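Alanine racemase 1 (Caldanaerobacter subterraneus subsp. tengcongensis MB4, PDB 4Y2W) belongs to the alanine racemase family, pairing an N-terminal TIM-barrel domain with a C-terminal domain rich in beta strands. Local coordinates at residues L94-V106 with L115-H129. The protein carries 1 engineered substitution. Sequence-based numbering, arbitrary orientation.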
ATOM      1  N   LEU A  94       6.439 -11.334 -23.607  1.00 53.96           N
ATOM      2  CA  LEU A  94       6.253 -10.573 -24.843  1.00 54.59           C
ATOM      3  C   LEU A  94       5.026 -11.004 -25.631  1.00 55.13           C
ATOM      4  O   LEU A  94       4.476 -10.214 -26.395  1.00 54.72           O
ATOM      5  CB  LEU A  94       7.492 -10.672 -25.737  1.00 55.73           C
ATOM      6  CG  LEU A  94       8.705  -9.844 -25.308  1.00 56.16           C
ATOM      7  CD1 LEU A  94       9.889 -10.137 -26.221  1.00 56.36           C
ATOM      8  CD2 LEU A  94       8.387  -8.356 -25.307  1.00 56.13           C
ATOM      9  N   ARG A  95       4.598 -12.252 -25.452  1.00 56.11           N
ATOM     10  CA  ARG A  95       3.437 -12.768 -26.173  1.00 58.17           C
ATOM     11  C   ARG A  95       2.186 -11.941 -25.880  1.00 56.59           C
ATOM     12  O   ARG A  95       1.380 -11.680 -26.771  1.00 53.87           O
ATOM     13  CB  ARG A  95       3.192 -14.241 -25.818  1.00 61.26           C
ATOM     14  CG  ARG A  95       2.206 -14.945 -26.742  1.00 64.52           C
ATOM     15  CD  ARG A  95       2.160 -16.447 -26.495  1.00 67.62           C
ATOM     16  NE  ARG A  95       1.428 -16.790 -25.275  1.00 71.01           N
ATOM     17  CZ  ARG A  95       0.097 -16.820 -25.161  1.00 73.06           C
ATOM     18  NH1 ARG A  95      -0.687 -16.523 -26.196  1.00 72.93           N
ATOM     19  NH2 ARG A  95      -0.456 -17.147 -23.996  1.00 73.40           N
ATOM     20  N   GLN A  96       2.054 -11.506 -24.632  1.00 57.67           N
ATOM     21  CA  GLN A  96       0.843 -10.848 -24.154  1.00 58.00           C
ATOM     22  C   GLN A  96       0.672  -9.439 -24.724  1.00 55.77           C
ATOM     23  O   GLN A  96      -0.425  -9.067 -25.149  1.00 54.44           O
ATOM     24  CB  GLN A  96       0.843 -10.798 -22.621  1.00 60.67           C
ATOM     25  CG  GLN A  96       0.913 -12.162 -21.940  1.00 62.14           C
ATOM     26  CD  GLN A  96      -0.283 -13.040 -22.265  1.00 64.46           C
ATOM     27  OE1 GLN A  96      -1.319 -12.970 -21.601  1.00 65.31           O
ATOM     28  NE2 GLN A  96      -0.144 -13.876 -23.290  1.00 65.52           N
ATOM     29  N   ILE A  97       1.750  -8.661 -24.724  1.00 54.39           N
ATOM     30  CA  ILE A  97       1.710  -7.285 -25.243  1.00 54.17           C
ATOM     31  C   ILE A  97       1.421  -7.223 -26.746  1.00 54.14           C
ATOM     32  O   ILE A  97       0.783  -6.279 -27.224  1.00 52.96           O
ATOM     33  CB  ILE A  97       2.999  -6.491 -24.925  1.00 53.66           C
ATOM     34  CG1 ILE A  97       4.246  -7.192 -25.481  1.00 53.68           C
ATOM     35  CG2 ILE A  97       3.129  -6.281 -23.422  1.00 53.26           C
ATOM     36  CD1 ILE A  97       5.501  -6.352 -25.398  1.00 54.25           C
ATOM     37  N   VAL A  98       1.888  -8.228 -27.482  1.00 54.45           N
ATOM     38  CA  VAL A  98       1.600  -8.339 -28.910  1.00 55.17           C
ATOM     39  C   VAL A  98       0.151  -8.778 -29.125  1.00 55.26           C
ATOM     40  O   VAL A  98      -0.534  -8.265 -30.014  1.00 54.99           O
ATOM     41  CB  VAL A  98       2.553  -9.338 -29.601  1.00 55.67           C
ATOM     42  CG1 VAL A  98       2.151  -9.557 -31.054  1.00 56.28           C
ATOM     43  CG2 VAL A  98       3.991  -8.844 -29.518  1.00 56.33           C
ATOM     44  N   LYS A  99      -0.306  -9.723 -28.303  1.00 55.15           N
ATOM     45  CA  LYS A  99      -1.654 -10.279 -28.417  1.00 56.23           C
ATOM     46  C   LYS A  99      -2.732  -9.226 -28.178  1.00 55.68           C
ATOM     47  O   LYS A  99      -3.690  -9.122 -28.946  1.00 56.05           O
ATOM     48  CB  LYS A  99      -1.832 -11.440 -27.432  1.00 57.10           C
ATOM     49  CG  LYS A  99      -3.099 -12.255 -27.633  1.00 58.96           C
ATOM     50  CD  LYS A  99      -3.113 -13.466 -26.713  1.00 61.15           C
ATOM     51  CE  LYS A  99      -4.358 -14.316 -26.911  1.00 62.40           C
ATOM     52  NZ  LYS A  99      -4.501 -15.346 -25.843  1.00 62.89           N
ATOM     53  N   HIS A 100      -2.564  -8.440 -27.119  1.00 54.81           N
ATOM     54  CA  HIS A 100      -3.568  -7.453 -26.727  1.00 54.54           C
ATOM     55  C   HIS A 100      -3.231  -6.039 -27.214  1.00 52.51           C
ATOM     56  O   HIS A 100      -3.837  -5.061 -26.771  1.00 50.92           O
ATOM     57  CB  HIS A 100      -3.774  -7.496 -25.209  1.00 54.91           C
ATOM     58  CG  HIS A 100      -4.379  -8.779 -24.725  1.00 55.21           C
ATOM     59  ND1 HIS A 100      -3.648  -9.754 -24.082  1.00 55.42           N
ATOM     60  CD2 HIS A 100      -5.644  -9.255 -24.813  1.00 55.42           C
ATOM     61  CE1 HIS A 100      -4.438 -10.769 -23.781  1.00 55.47           C
ATOM     62  NE2 HIS A 100      -5.655 -10.491 -24.215  1.00 55.91           N
ATOM     63  N   ASP A 101      -2.271  -5.946 -28.132  1.00 52.26           N
ATOM     64  CA  ASP A 101      -1.983  -4.712 -28.855  1.00 52.39           C
ATOM     65  C   ASP A 101      -1.637  -3.568 -27.900  1.00 50.72           C
ATOM     66  O   ASP A 101      -2.359  -2.573 -27.800  1.00 50.26           O
ATOM     67  CB  ASP A 101      -3.169  -4.351 -29.765  1.00 54.41           C
ATOM     68  CG  ASP A 101      -2.836  -3.250 -30.751  1.00 57.11           C
ATOM     69  OD1 ASP A 101      -1.668  -3.178 -31.188  1.00 58.77           O
ATOM     70  OD2 ASP A 101      -3.745  -2.458 -31.090  1.00 59.19           O
ATOM     71  N   LEU A 102      -0.524  -3.731 -27.194  1.00 48.42           N
ATOM     72  CA  LEU A 102      -0.055  -2.738 -26.236  1.00 47.19           C
ATOM     73  C   LEU A 102       1.232  -2.096 -26.736  1.00 46.36           C
ATOM     74  O   LEU A 102       2.140  -2.782 -27.205  1.00 46.47           O
ATOM     75  CB  LEU A 102       0.175  -3.386 -24.867  1.00 46.63           C
ATOM     76  CG  LEU A 102      -1.070  -3.958 -24.181  1.00 45.68           C
ATOM     77  CD1 LEU A 102      -0.680  -4.794 -22.975  1.00 45.56           C
ATOM     78  CD2 LEU A 102      -2.029  -2.851 -23.775  1.00 45.31           C
ATOM     79  N   THR A 103       1.302  -0.774 -26.632  1.00 44.94           N
ATOM     80  CA  THR A 103       2.485  -0.035 -27.041  1.00 44.10           C
ATOM     81  C   THR A 103       3.589  -0.245 -26.003  1.00 44.42           C
ATOM     82  O   THR A 103       3.337  -0.181 -24.797  1.00 44.05           O
ATOM     83  CB  THR A 103       2.177   1.468 -27.195  1.00 43.92           C
ATOM     84  OG1 THR A 103       0.946   1.634 -27.908  1.00 43.27           O
ATOM     85  CG2 THR A 103       3.293   2.181 -27.938  1.00 43.77           C
ATOM     86  N   GLN A 104       4.804  -0.499 -26.484  1.00 44.25           N
ATOM     87  CA  GLN A 104       5.941  -0.814 -25.627  1.00 45.50           C
ATOM     88  C   GLN A 104       7.067   0.206 -25.779  1.00 47.13           C
ATOM     89  O   GLN A 104       7.336   0.701 -26.872  1.00 48.08           O
ATOM     90  CB  GLN A 104       6.475  -2.213 -25.957  1.00 45.41           C
ATOM     91  CG  GLN A 104       7.647  -2.680 -25.096  1.00 44.72           C
ATOM     92  CD  GLN A 104       7.294  -2.778 -23.622  1.00 44.39           C
ATOM     93  OE1 GLN A 104       6.235  -3.295 -23.258  1.00 43.82           O
ATOM     94  NE2 GLN A 104       8.182  -2.284 -22.765  1.00 43.77           N
ATOM     95  N   THR A 105       7.728   0.502 -24.665  1.00 47.90           N
ATOM     96  CA  THR A 105       8.886   1.380 -24.658  1.00 47.91           C
ATOM     97  C   THR A 105      10.131   0.601 -25.073  1.00 48.22           C
ATOM     98  O   THR A 105      10.344  -0.524 -24.619  1.00 48.43           O
ATOM     99  CB  THR A 105       9.088   1.995 -23.263  1.00 47.63           C
ATOM    100  OG1 THR A 105       7.959   2.817 -22.946  1.00 47.31           O
ATOM    101  CG2 THR A 105      10.350   2.838 -23.217  1.00 48.15           C
ATOM    102  N   VAL A 106      10.947   1.205 -25.937  1.00 48.76           N
ATOM    103  CA  VAL A 106      12.161   0.564 -26.445  1.00 49.20           C
ATOM    104  C   VAL A 106      13.323   1.557 -26.513  1.00 49.19           C
ATOM    105  O   VAL A 106      13.160   2.680 -26.988  1.00 48.95           O
ATOM    106  CB  VAL A 106      11.936  -0.029 -27.854  1.00 48.72           C
ATOM    107  CG1 VAL A 106      13.180  -0.774 -28.330  1.00 48.99           C
ATOM    108  CG2 VAL A 106      10.720  -0.947 -27.863  1.00 48.19           C
ATOM    109  N   LEU A 115      11.168  -8.301 -29.771  1.00 53.38           N
ATOM    110  CA  LEU A 115       9.768  -7.912 -29.909  1.00 53.39           C
ATOM    111  C   LEU A 115       9.266  -8.194 -31.323  1.00 54.24           C
ATOM    112  O   LEU A 115       8.186  -8.758 -31.494  1.00 54.27           O
ATOM    113  CB  LEU A 115       9.570  -6.433 -29.554  1.00 52.53           C
ATOM    114  CG  LEU A 115       8.139  -5.876 -29.650  1.00 52.10           C
ATOM    115  CD1 LEU A 115       7.135  -6.736 -28.891  1.00 51.55           C
ATOM    116  CD2 LEU A 115       8.096  -4.442 -29.145  1.00 51.58           C
ATOM    117  N   GLU A 116      10.056  -7.806 -32.327  1.00 55.82           N
ATOM    118  CA  GLU A 116       9.698  -8.023 -33.736  1.00 55.88           C
ATOM    119  C   GLU A 116       9.432  -9.502 -33.998  1.00 54.94           C
ATOM    120  O   GLU A 116       8.438  -9.853 -34.631  1.00 54.08           O
ATOM    121  CB  GLU A 116      10.806  -7.524 -34.677  1.00 57.16           C
ATOM    122  CG  GLU A 116      10.364  -7.384 -36.134  1.00 58.27           C
ATOM    123  CD  GLU A 116      11.508  -7.349 -37.138  1.00 58.22           C
ATOM    124  OE1 GLU A 116      12.655  -7.694 -36.785  1.00 58.11           O
ATOM    125  OE2 GLU A 116      11.252  -6.980 -38.305  1.00 59.32           O
ATOM    126  N   LYS A 117      10.323 -10.353 -33.495  1.00 54.48           N
ATOM    127  CA  LYS A 117      10.200 -11.805 -33.623  1.00 55.85           C
ATOM    128  C   LYS A 117       8.814 -12.304 -33.197  1.00 56.49           C
ATOM    129  O   LYS A 117       8.176 -13.077 -33.915  1.00 57.26           O
ATOM    130  CB  LYS A 117      11.291 -12.488 -32.792  1.00 56.91           C
ATOM    131  CG  LYS A 117      11.426 -13.990 -32.996  1.00 58.75           C
ATOM    132  CD  LYS A 117      12.660 -14.522 -32.275  1.00 60.54           C
ATOM    133  CE  LYS A 117      12.570 -16.016 -31.987  1.00 62.36           C
ATOM    134  NZ  LYS A 117      12.695 -16.850 -33.215  1.00 63.38           N
ATOM    135  N   GLU A 118       8.352 -11.842 -32.036  1.00 55.48           N
ATOM    136  CA  GLU A 118       7.031 -12.210 -31.518  1.00 53.79           C
ATOM    137  C   GLU A 118       5.898 -11.579 -32.341  1.00 54.58           C
ATOM    138  O   GLU A 118       4.838 -12.185 -32.505  1.00 54.01           O
ATOM    139  CB  GLU A 118       6.917 -11.795 -30.045  1.00 52.54           C
ATOM    140  CG  GLU A 118       5.687 -12.318 -29.316  1.00 51.11           C
ATOM    141  CD  GLU A 118       5.683 -13.826 -29.149  1.00 49.77           C
ATOM    142  OE1 GLU A 118       6.760 -14.409 -28.899  1.00 48.17           O
ATOM    143  OE2 GLU A 118       4.593 -14.425 -29.255  1.00 48.57           O
ATOM    144  N   SER A 119       6.125 -10.367 -32.846  1.00 55.72           N
ATOM    145  CA  SER A 119       5.161  -9.679 -33.718  1.00 56.85           C
ATOM    146  C   SER A 119       4.902 -10.459 -35.005  1.00 56.15           C
ATOM    147  O   SER A 119       3.761 -10.591 -35.449  1.00 54.83           O
ATOM    148  CB  SER A 119       5.669  -8.280 -34.087  1.00 57.72           C
ATOM    149  OG  SER A 119       6.367  -7.682 -33.011  1.00 58.92           O
ATOM    150  N   LEU A 120       5.981 -10.959 -35.600  1.00 56.82           N
ATOM    151  CA  LEU A 120       5.907 -11.739 -36.832  1.00 57.10           C
ATOM    152  C   LEU A 120       5.366 -13.143 -36.571  1.00 57.07           C
ATOM    153  O   LEU A 120       4.703 -13.727 -37.429  1.00 57.36           O
ATOM    154  CB  LEU A 120       7.286 -11.813 -37.498  1.00 57.00           C
ATOM    155  CG  LEU A 120       7.862 -10.462 -37.947  1.00 57.83           C
ATOM    156  CD1 LEU A 120       9.315 -10.601 -38.387  1.00 57.78           C
ATOM    157  CD2 LEU A 120       7.015  -9.845 -39.054  1.00 57.70           C
ATOM    158  N   LYS A 121       5.644 -13.673 -35.384  1.00 56.86           N
ATOM    159  CA  LYS A 121       5.143 -14.981 -34.974  1.00 57.12           C
ATOM    160  C   LYS A 121       3.616 -15.004 -34.823  1.00 57.60           C
ATOM    161  O   LYS A 121       2.992 -16.047 -35.009  1.00 58.36           O
ATOM    162  CB  LYS A 121       5.812 -15.398 -33.663  1.00 58.32           C
ATOM    163  CG  LYS A 121       5.513 -16.815 -33.209  1.00 59.28           C
ATOM    164  CD  LYS A 121       6.409 -17.196 -32.042  1.00 60.56           C
ATOM    165  CE  LYS A 121       5.933 -18.469 -31.361  1.00 61.45           C
ATOM    166  NZ  LYS A 121       6.733 -18.765 -30.141  1.00 61.65           N
ATOM    167  N   GLN A 122       3.021 -13.859 -34.488  1.00 57.92           N
ATOM    168  CA  GLN A 122       1.565 -13.745 -34.365  1.00 57.70           C
ATOM    169  C   GLN A 122       0.921 -12.994 -35.533  1.00 58.12           C
ATOM    170  O   GLN A 122      -0.298 -12.793 -35.543  1.00 58.98           O
ATOM    171  CB  GLN A 122       1.207 -13.049 -33.054  1.00 57.40           C
ATOM    172  CG  GLN A 122       1.621 -13.822 -31.815  1.00 56.63           C
ATOM    173  CD  GLN A 122       1.251 -13.103 -30.531  1.00 56.52           C
ATOM    174  OE1 GLN A 122       2.019 -13.100 -29.568  1.00 56.20           O
ATOM    175  NE2 GLN A 122       0.073 -12.487 -30.511  1.00 54.77           N
ATOM    176  N   ASN A 123       1.737 -12.583 -36.504  1.00 58.47           N
ATOM    177  CA  ASN A 123       1.270 -11.885 -37.710  1.00 58.83           C
ATOM    178  C   ASN A 123       0.572 -10.551 -37.414  1.00 59.65           C
ATOM    179  O   ASN A 123      -0.339 -10.141 -38.136  1.00 59.27           O
ATOM    180  CB  ASN A 123       0.361 -12.797 -38.547  1.00 58.60           C
ATOM    181  CG  ASN A 123       0.964 -14.175 -38.774  1.00 58.59           C
ATOM    182  OD1 ASN A 123       0.361 -15.190 -38.428  1.00 59.31           O
ATOM    183  ND2 ASN A 123       2.162 -14.213 -39.347  1.00 57.87           N
ATOM    184  N   LYS A 124       1.013  -9.887 -36.345  1.00 60.58           N
ATOM    185  CA  LYS A 124       0.540  -8.553 -35.979  1.00 59.79           C
ATOM    186  C   LYS A 124       1.743  -7.617 -35.954  1.00 58.67           C
ATOM    187  O   LYS A 124       2.885  -8.063 -36.097  1.00 56.68           O
ATOM    188  CB  LYS A 124      -0.150  -8.570 -34.608  1.00 60.61           C
ATOM    189  CG  LYS A 124      -1.405  -9.434 -34.542  1.00 61.84           C
ATOM    190  CD  LYS A 124      -2.017  -9.482 -33.146  1.00 62.24           C
ATOM    191  CE  LYS A 124      -3.105  -8.433 -32.937  1.00 62.93           C
ATOM    192  NZ  LYS A 124      -2.591  -7.036 -32.892  1.00 62.76           N
ATOM    193  N   ARG A 125       1.486  -6.325 -35.776  1.00 58.48           N
ATOM    194  CA  ARG A 125       2.551  -5.327 -35.738  1.00 59.45           C
ATOM    195  C   ARG A 125       2.591  -4.643 -34.367  1.00 58.03           C
ATOM    196  O   ARG A 125       1.595  -4.073 -33.923  1.00 57.82           O
ATOM    197  CB  ARG A 125       2.356  -4.297 -36.854  1.00 61.33           C
ATOM    198  CG  ARG A 125       2.000  -4.902 -38.210  1.00 63.31           C
ATOM    199  CD  ARG A 125       2.747  -4.236 -39.358  1.00 64.81           C
ATOM    200  NE  ARG A 125       2.427  -2.818 -39.511  1.00 66.16           N
ATOM    201  CZ  ARG A 125       3.095  -1.972 -40.296  1.00 68.31           C
ATOM    202  NH1 ARG A 125       4.134  -2.388 -41.016  1.00 68.59           N
ATOM    203  NH2 ARG A 125       2.723  -0.698 -40.365  1.00 68.57           N
ATOM    204  N   ALA A 126       3.746  -4.708 -33.707  1.00 56.46           N
ATOM    205  CA  ALA A 126       3.898  -4.188 -32.343  1.00 55.39           C
ATOM    206  C   ALA A 126       4.264  -2.707 -32.339  1.00 54.01           C
ATOM    207  O   ALA A 126       5.380  -2.334 -32.710  1.00 53.43           O
ATOM    208  CB  ALA A 126       4.947  -4.989 -31.583  1.00 54.95           C
ATOM    209  N   LYS A 127       3.320  -1.873 -31.912  1.00 52.31           N
ATOM    210  CA  LYS A 127       3.559  -0.438 -31.775  1.00 51.85           C
ATOM    211  C   LYS A 127       4.627  -0.190 -30.712  1.00 50.83           C
ATOM    212  O   LYS A 127       4.621  -0.843 -29.674  1.00 51.35           O
ATOM    213  CB  LYS A 127       2.259   0.281 -31.404  1.00 51.99           C
ATOM    214  CG  LYS A 127       1.241   0.320 -32.534  1.00 52.85           C
ATOM    215  CD  LYS A 127      -0.092   0.923 -32.106  1.00 54.08           C
ATOM    216  CE  LYS A 127      -1.038  -0.130 -31.545  1.00 55.66           C
ATOM    217  NZ  LYS A 127      -2.409   0.399 -31.290  1.00 56.27           N
ATOM    218  N   VAL A 128       5.558   0.724 -30.982  1.00 50.28           N
ATOM    219  CA  VAL A 128       6.610   1.063 -30.018  1.00 49.04           C
ATOM    220  C   VAL A 128       6.909   2.555 -29.988  1.00 49.10           C
ATOM    221  O   VAL A 128       6.818   3.240 -31.007  1.00 49.40           O
ATOM    222  CB  VAL A 128       7.938   0.317 -30.289  1.00 48.71           C
ATOM    223  CG1 VAL A 128       7.780  -1.175 -30.044  1.00 48.61           C
ATOM    224  CG2 VAL A 128       8.442   0.582 -31.699  1.00 49.14           C
ATOM    225  N   HIS A 129       7.263   3.039 -28.800  1.00 48.85           N
ATOM    226  CA  HIS A 129       7.692   4.417 -28.584  1.00 47.94           C
ATOM    227  C   HIS A 129       9.133   4.395 -28.096  1.00 47.86           C
ATOM    228  O   HIS A 129       9.462   3.641 -27.183  1.00 49.50           O
ATOM    229  CB  HIS A 129       6.803   5.089 -27.537  1.00 46.83           C
ATOM    230  CG  HIS A 129       5.467   5.515 -28.059  1.00 46.26           C
ATOM    231  ND1 HIS A 129       4.741   6.533 -27.483  1.00 45.65           N
ATOM    232  CD2 HIS A 129       4.732   5.079 -29.109  1.00 46.13           C
ATOM    233  CE1 HIS A 129       3.611   6.699 -28.147  1.00 45.53           C
ATOM    234  NE2 HIS A 129       3.582   5.830 -29.141  1.00 45.57           N
TER
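V98 faces the C-terminal part of helix 109-121 from helix 94-99, and its two methyls divide the work. CG1, anti to the backbone N (chi1 174°), lies against the side chain of Q122, while V98 CG2 meets L115 CD1 at 3.8 Å and the CG of E118. A beta-branched valine suits this place, since it offers two short, rigid prongs where the axes of segments 94-99 and 115-121 come within 9.5 Å. L115 carries its CD1 in among V98, I97 and L94, with L115 CD1 touching I97 CD1 at 3.9 Å; a longer branched side chain can reach all three. E118, bent at its second torsion (66°), lays its methylenes against the L94 carbonyl and V98, and its carboxylate sits over the start of R95, with E118 OE2 3.5 Å from R95 CG and the guanidinium farther off.

Beyond the helices, K127 bends at its third torsion (-89°), and its NZ approaches D101 OD2 from above the carboxylate plane, a salt-bridged hydrogen bond of 3.2 Å. T103 sets CG2 3.4 Å from CD2 of H129, oblique to the ring, while its OG1 hydrogen-bonds to Y62 OH, and NE2 of H129 to E163 OE1. V106 CG2 and V128 CG1 pack on the strand face that Q104 shares, turned toward helix 109-121.

The strands run parallel, joined by Q104 N to K127 O, H129 N to Q104 O (3.0 Å) and V106 N to H129 O. N123, with positive phi, ends helix 109-121 in a Schellman motif. Strand 103-106, helix 109-121 and strand 126-131 form a beta-alpha-beta unit; helix 94-99, leading into strand 103-106, packs beside its connecting helix, as neighbouring helices do outside the parallel TIM barrel.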